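Local coordinates for lipolytic protein G-D-S-L family (Veillonella parvula DSM 2008, PDB 4RW0) that probably hydrolyses ester bonds as a lipase/acylhydrolase of the GDSL family, its natural substrate not established, at residues D18-R23 and P166-Y171; R23-I28 and R172-K177. One frame throughout, in Å; residues are numbered along the deposited sequence.

Contact 1 of 2, residues D18-R23 and P166-Y171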
loop_
_atom_site.group_PDB
_atom_site.type_symbol
_atom_site.label_atom_id
_atom_site.label_comp_id
_atom_site.label_asym_id
_atom_site.label_seq_id
_atom_site.Cartn_x
_atom_site.Cartn_y
_atom_site.Cartn_z
ATOM N N ASP A 18 0.929 14.430 2.580
ATOM C CA ASP A 18 1.264 15.699 1.911
ATOM C C ASP A 18 2.623 16.235 2.547
ATOM O O ASP A 18 2.665 17.126 3.377
ATOM C CB ASP A 18 0.150 16.672 2.334
ATOM C CG ASP A 18 0.362 18.070 1.814
ATOM O OD1 ASP A 18 1.095 18.203 0.808
ATOM O OD2 ASP A 18 -0.177 19.017 2.418
ATOM N N VAL A 19 3.705 15.565 2.269
ATOM C CA VAL A 19 4.979 15.856 2.875
ATOM C C VAL A 19 5.942 16.055 1.695
ATOM O O VAL A 19 5.617 15.685 0.550
ATOM C CB VAL A 19 5.439 14.711 3.766
ATOM C CG1 VAL A 19 4.446 14.494 4.912
ATOM C CG2 VAL A 19 5.600 13.410 2.950
ATOM N N PRO A 20 7.090 16.663 1.949
ATOM C CA PRO A 20 8.019 16.896 0.833
ATOM C C PRO A 20 8.477 15.622 0.146
ATOM O O PRO A 20 8.558 14.547 0.744
ATOM C CB PRO A 20 9.195 17.642 1.496
ATOM C CG PRO A 20 8.571 18.341 2.689
ATOM C CD PRO A 20 7.550 17.321 3.210
ATOM N N TYR A 21 8.746 15.720 -1.160
ATOM C CA TYR A 21 9.221 14.606 -1.927
ATOM C C TYR A 21 10.461 14.105 -1.288
ATOM O O TYR A 21 11.347 14.855 -1.033
ATOM C CB TYR A 21 9.480 14.997 -3.445
ATOM C CG TYR A 21 9.918 13.782 -4.245
ATOM C CD1 TYR A 21 8.983 12.843 -4.718
ATOM C CD2 TYR A 21 11.247 13.536 -4.475
ATOM C CE1 TYR A 21 9.393 11.683 -5.383
ATOM C CE2 TYR A 21 11.660 12.404 -5.160
ATOM C CZ TYR A 21 10.707 11.504 -5.638
ATOM O OH TYR A 21 11.169 10.377 -6.224
ATOM N N GLY A 22 10.539 12.824 -1.019
ATOM C CA GLY A 22 11.629 12.243 -0.262
ATOM C C GLY A 22 11.214 11.817 1.142
ATOM O O GLY A 22 11.835 10.937 1.715
ATOM N N ARG A 23 10.108 12.286 1.577
ATOM C CA ARG A 23 9.696 11.893 2.894
ATOM C C ARG A 23 8.461 11.037 3.023
ATOM O O ARG A 23 8.044 10.672 4.124
ATOM C CB ARG A 23 9.570 13.147 3.746
ATOM C CG ARG A 23 10.953 13.678 4.085
ATOM C CD ARG A 23 10.998 15.058 4.712
ATOM N NE ARG A 23 12.400 15.421 4.906
ATOM C CZ ARG A 23 12.945 15.767 6.067
ATOM N NH1 ARG A 23 12.206 15.833 7.165
ATOM N NH2 ARG A 23 14.237 16.059 6.123
ATOM N N PRO A 166 -1.148 9.953 6.982
ATOM C CA PRO A 166 -0.050 10.025 7.900
ATOM C C PRO A 166 0.642 11.377 7.862
ATOM O O PRO A 166 0.620 12.071 6.830
ATOM C CB PRO A 166 0.877 8.886 7.443
ATOM C CG PRO A 166 -0.011 7.950 6.652
ATOM C CD PRO A 166 -0.971 8.888 5.961
ATOM N N ASN A 167 1.216 11.809 8.982
ATOM C CA ASN A 167 2.192 12.902 8.959
ATOM C C ASN A 167 3.609 12.293 8.720
ATOM O O ASN A 167 3.720 11.115 8.528
ATOM C CB ASN A 167 2.109 13.734 10.254
ATOM C CG ASN A 167 2.529 12.946 11.458
ATOM O OD1 ASN A 167 3.287 11.967 11.370
ATOM N ND2 ASN A 167 2.065 13.379 12.621
ATOM N N GLU A 168 4.679 13.109 8.768
ATOM C CA GLU A 168 6.046 12.630 8.499
ATOM C C GLU A 168 6.456 11.529 9.419
ATOM O O GLU A 168 7.176 10.632 9.023
ATOM C CB GLU A 168 7.062 13.756 8.616
ATOM C CG GLU A 168 7.165 14.667 7.367
ATOM C CD GLU A 168 8.347 15.633 7.419
ATOM O OE1 GLU A 168 9.505 15.237 7.795
ATOM O OE2 GLU A 168 8.169 16.814 7.020
ATOM N N ARG A 169 6.031 11.576 10.689
ATOM C CA ARG A 169 6.397 10.493 11.618
ATOM C C ARG A 169 5.738 9.213 11.210
ATOM O O ARG A 169 6.345 8.161 11.242
ATOM C CB ARG A 169 6.056 10.869 13.096
ATOM C CG ARG A 169 6.345 9.707 14.079
ATOM C CD ARG A 169 6.059 10.009 15.553
ATOM N NE ARG A 169 6.966 11.009 16.076
ATOM C CZ ARG A 169 6.714 12.257 16.204
ATOM N NH1 ARG A 169 5.534 12.758 15.910
ATOM N NH2 ARG A 169 7.679 13.049 16.659
ATOM N N GLY A 170 4.482 9.306 10.823
ATOM C CA GLY A 170 3.742 8.127 10.401
ATOM C C GLY A 170 4.365 7.517 9.160
ATOM O O GLY A 170 4.465 6.340 9.049
ATOM N N TYR A 171 4.833 8.371 8.232
ATOM C CA TYR A 171 5.524 7.836 7.024
ATOM C C TYR A 171 6.867 7.186 7.366
ATOM O O TYR A 171 7.227 6.154 6.768
ATOM C CB TYR A 171 5.678 8.930 5.988
ATOM C CG TYR A 171 4.413 9.245 5.175
ATOM C CD1 TYR A 171 3.765 8.232 4.544
ATOM C CD2 TYR A 171 3.903 10.522 5.049
ATOM C CE1 TYR A 171 2.597 8.464 3.832
ATOM C CE2 TYR A 171 2.742 10.811 4.287
ATOM C CZ TYR A 171 2.100 9.754 3.678
ATOM O OH TYR A 171 0.982 9.882 2.874
HETATM O O HOH W 1 0.258 14.522 5.500
HETATM O O HOH W 2 8.648 11.338 6.740
#

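Contact 2 of 2, residues R23-I28 and R172-K177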
loop_
_atom_site.group_PDB
_atom_site.type_symbol
_atom_site.label_atom_id
_atom_site.label_comp_id
_atom_site.label_asym_id
_atom_site.label_seq_id
_atom_site.Cartn_x
_atom_site.Cartn_y
_atom_site.Cartn_z
ATOM N N ARG A 23 10.108 12.286 1.577
ATOM C CA ARG A 23 9.696 11.893 2.894
ATOM C C ARG A 23 8.461 11.037 3.023
ATOM O O ARG A 23 8.044 10.672 4.124
ATOM C CB ARG A 23 9.570 13.147 3.746
ATOM C CG ARG A 23 10.953 13.678 4.085
ATOM C CD ARG A 23 10.998 15.058 4.712
ATOM N NE ARG A 23 12.400 15.421 4.906
ATOM C CZ ARG A 23 12.945 15.767 6.067
ATOM N NH1 ARG A 23 12.206 15.833 7.165
ATOM N NH2 ARG A 23 14.237 16.059 6.123
ATOM N N GLY A 24 7.865 10.709 1.925
ATOM C CA GLY A 24 6.864 9.645 1.848
ATOM C C GLY A 24 7.563 8.333 2.059
ATOM O O GLY A 24 8.793 8.200 1.833
ATOM N N TRP A 25 6.845 7.304 2.468
ATOM C CA TRP A 25 7.498 6.054 2.798
ATOM C C TRP A 25 8.198 5.361 1.653
ATOM O O TRP A 25 9.223 4.717 1.831
ATOM C CB TRP A 25 6.547 5.057 3.496
ATOM C CG TRP A 25 5.398 4.498 2.652
ATOM C CD1 TRP A 25 4.158 5.058 2.453
ATOM C CD2 TRP A 25 5.442 3.328 1.838
ATOM N NE1 TRP A 25 3.422 4.261 1.557
ATOM C CE2 TRP A 25 4.201 3.208 1.174
ATOM C CE3 TRP A 25 6.408 2.374 1.602
ATOM C CZ2 TRP A 25 3.897 2.115 0.352
ATOM C CZ3 TRP A 25 6.134 1.348 0.763
ATOM C CH2 TRP A 25 4.877 1.224 0.132
ATOM N N VAL A 26 7.675 5.501 0.448
ATOM C CA VAL A 26 8.348 4.862 -0.708
ATOM C C VAL A 26 9.708 5.457 -0.963
ATOM O O VAL A 26 10.708 4.755 -1.189
ATOM C CB VAL A 26 7.454 4.950 -1.990
ATOM C CG1 VAL A 26 8.179 4.394 -3.231
ATOM C CG2 VAL A 26 6.141 4.217 -1.762
ATOM N N GLU A 27 9.744 6.743 -0.801
ATOM C CA GLU A 27 10.955 7.394 -1.068
ATOM C C GLU A 27 12.032 7.176 -0.016
ATOM O O GLU A 27 13.212 7.065 -0.344
ATOM C CB GLU A 27 10.646 8.874 -1.308
ATOM C CG GLU A 27 10.039 9.171 -2.683
ATOM C CD GLU A 27 8.570 8.779 -2.821
ATOM O OE1 GLU A 27 7.830 8.824 -1.814
ATOM O OE2 GLU A 27 8.149 8.426 -3.947
ATOM N N ILE A 28 11.611 7.103 1.239
ATOM C CA ILE A 28 12.489 6.689 2.349
ATOM C C ILE A 28 13.073 5.313 2.047
ATOM O O ILE A 28 14.283 5.090 2.180
ATOM C CB ILE A 28 11.724 6.730 3.721
ATOM C CG1 ILE A 28 11.393 8.180 4.047
ATOM C CG2 ILE A 28 12.617 6.182 4.790
ATOM C CD1 ILE A 28 10.494 8.356 5.254
ATOM N N ARG A 172 7.618 7.720 8.373
ATOM C CA ARG A 172 8.861 7.051 8.751
ATOM C C ARG A 172 8.577 5.655 9.313
ATOM O O ARG A 172 9.233 4.673 8.908
ATOM C CB ARG A 172 9.675 7.863 9.758
ATOM C CG ARG A 172 10.196 9.164 9.243
ATOM C CD ARG A 172 11.304 9.703 10.165
ATOM N NE ARG A 172 10.782 10.036 11.487
ATOM C CZ ARG A 172 10.189 11.154 11.833
ATOM N NH1 ARG A 172 10.082 12.187 11.000
ATOM N NH2 ARG A 172 9.787 11.310 13.094
ATOM N N LEU A 173 7.585 5.546 10.213
ATOM C CA LEU A 173 7.263 4.260 10.814
ATOM C C LEU A 173 6.803 3.243 9.750
ATOM O O LEU A 173 7.149 2.075 9.795
ATOM C CB LEU A 173 6.201 4.413 11.891
ATOM C CG LEU A 173 6.654 5.218 13.144
ATOM C CD1 LEU A 173 5.531 5.411 14.168
ATOM C CD2 LEU A 173 7.839 4.573 13.821
HETATM N N MSE A 174 6.067 3.724 8.755
HETATM C CA MSE A 174 5.620 2.844 7.647
HETATM C C MSE A 174 6.800 2.391 6.874
HETATM O O MSE A 174 6.894 1.254 6.563
HETATM C CB MSE A 174 4.599 3.608 6.778
HETATM C CG MSE A 174 3.235 3.793 7.369
HETATM SE SE MSE A 174 2.079 4.840 6.137
HETATM C CE MSE A 174 1.755 3.509 4.697
ATOM N N ALA A 175 7.754 3.277 6.608
ATOM C CA ALA A 175 8.962 2.919 5.838
ATOM C C ALA A 175 9.742 1.815 6.545
ATOM O O ALA A 175 10.157 0.868 5.922
ATOM C CB ALA A 175 9.874 4.159 5.665
ATOM N N TYR A 176 9.915 1.952 7.846
ATOM C CA TYR A 176 10.599 0.896 8.646
ATOM C C TYR A 176 9.893 -0.417 8.550
ATOM O O TYR A 176 10.524 -1.474 8.312
ATOM C CB TYR A 176 10.812 1.304 10.115
ATOM C CG TYR A 176 11.382 2.663 10.311
ATOM C CD1 TYR A 176 12.285 3.193 9.431
ATOM C CD2 TYR A 176 11.085 3.397 11.433
ATOM C CE1 TYR A 176 12.825 4.461 9.604
ATOM C CE2 TYR A 176 11.633 4.642 11.641
ATOM C CZ TYR A 176 12.478 5.168 10.712
ATOM O OH TYR A 176 13.017 6.430 10.901
ATOM N N LYS A 177 8.589 -0.377 8.657
ATOM C CA LYS A 177 7.834 -1.614 8.568
ATOM C C LYS A 177 7.932 -2.217 7.157
ATOM O O LYS A 177 8.098 -3.397 7.038
ATOM C CB LYS A 177 6.391 -1.338 8.869
ATOM C CG LYS A 177 5.510 -2.562 8.896
ATOM C CD LYS A 177 5.925 -3.528 10.008
ATOM C CE LYS A 177 4.737 -4.361 10.405
ATOM N NZ LYS A 177 5.099 -5.108 11.635
#

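Contact 1 of 2, residues D18-R23 and P166-Y171
E168 and R23 carry the polar part of this surface contact: R23 NH1 donates to E168 OE1 over 2.8 Å in a salt bridge. The oxygen lies in the guanidinium plane, whereas NH1 comes to its syn side, 20° out of the carboxylate plane. With the two flat groups 83° apart, the pair meets through one nitrogen and one oxygen. R23 CD also packs 3.4 Å from E168 OE1, and P20 CD approaches E168 OE2.

E168 CG stands anti to its carbonyl carbon (chi1 -81°), lying 3.7 Å from V19 CG1. Both methyls of V19 continue this apolar patch onto Y171, V19 CG2 reaching Y171 CD2 at 4.0 Å. P166 CB backs one face of the Y171 ring, 3.9 Å above its centre, while a hydrogen bond from the hydroxyl to Y17 O holds the far end. An alanine in place of E168 would probably leave the R23 guanidinium without its carboxylate mate and V19 CG1 without its aliphatic neighbour.

Two waters bridge the backbones, one from D18 N to P166 O, the other from R23 O to E168 O. N167 is the N-cap of helix 168-182, its OD1 accepting from G170 N at 3.0 Å. The contact thus seats the capped start of the C-terminal helix against the loop after helix 12-15, which begins within the Gly-Asp-Ser motif beyond strand 4-10, consistent with the SGNH hydrolase fold, whose last helix typically follows the block carrying the catalytic histidine.

Contact 2 of 2, residues R23-I28 and R172-K177
I28 and A175 make the closest apolar approach between the two segments, I28 CG2 lying 3.5 Å from A175 CB. I28 CG1 points back beside its own backbone N, and from it CD1 extends to R172, 4.1 Å from R172 CG. On the other flank W25 CB rests on the backbone at A175 N, 3.8 Å away. Consistent with the small alanine side chain, the CA atoms of W25 and A175 are 4.6 Å apart.

The second kind of interaction is Met-aromatic. M174, a selenomethionine, bends at chi3 (72°), bringing CE to 3.6 Å from W25 NE1, and its SE lies 4.9 Å from the centroid of the five-membered ring, oblique to it. V26 CG2 sits over the centre of one face of the indole, F71 meets the ring edge-to-face, and NE1 donates to I13 O.

Charged groups stay at the margin: R23 NH1 and R172 NH1 are 5.7 Å apart, and R172 NH2 hydrogen-bonds a glycerol probably from the crystallisation liquor. The two segments are therefore joined by shape and burial of apolar surface, with the one buried indole N-H satisfied from elsewhere in the chain.

Overall arrangement
From the N terminus the chain runs through strand 4-10 and helix 12-15 into the loop 18-23, then straight into helix 25-32; some 140 residues later, after the remaining strands of the parallel sheet, it returns as helix 168-182. Both contacts close this long loop. Their segments alternate along the sequence, so they cross: loop 18-23 meets the first turn of the last helix, and helix 25-32 meets the following turns. R23 ends one range and begins the other, its side chain working in contact 1 alone. Their centres are 8 Å apart, and they meet directly where Y171 O packs on W25 CB. Contact 1 lies at the surface, contact 2 deeper; together they tie loop 18-23 and helix 25-32 to the C-terminal helix.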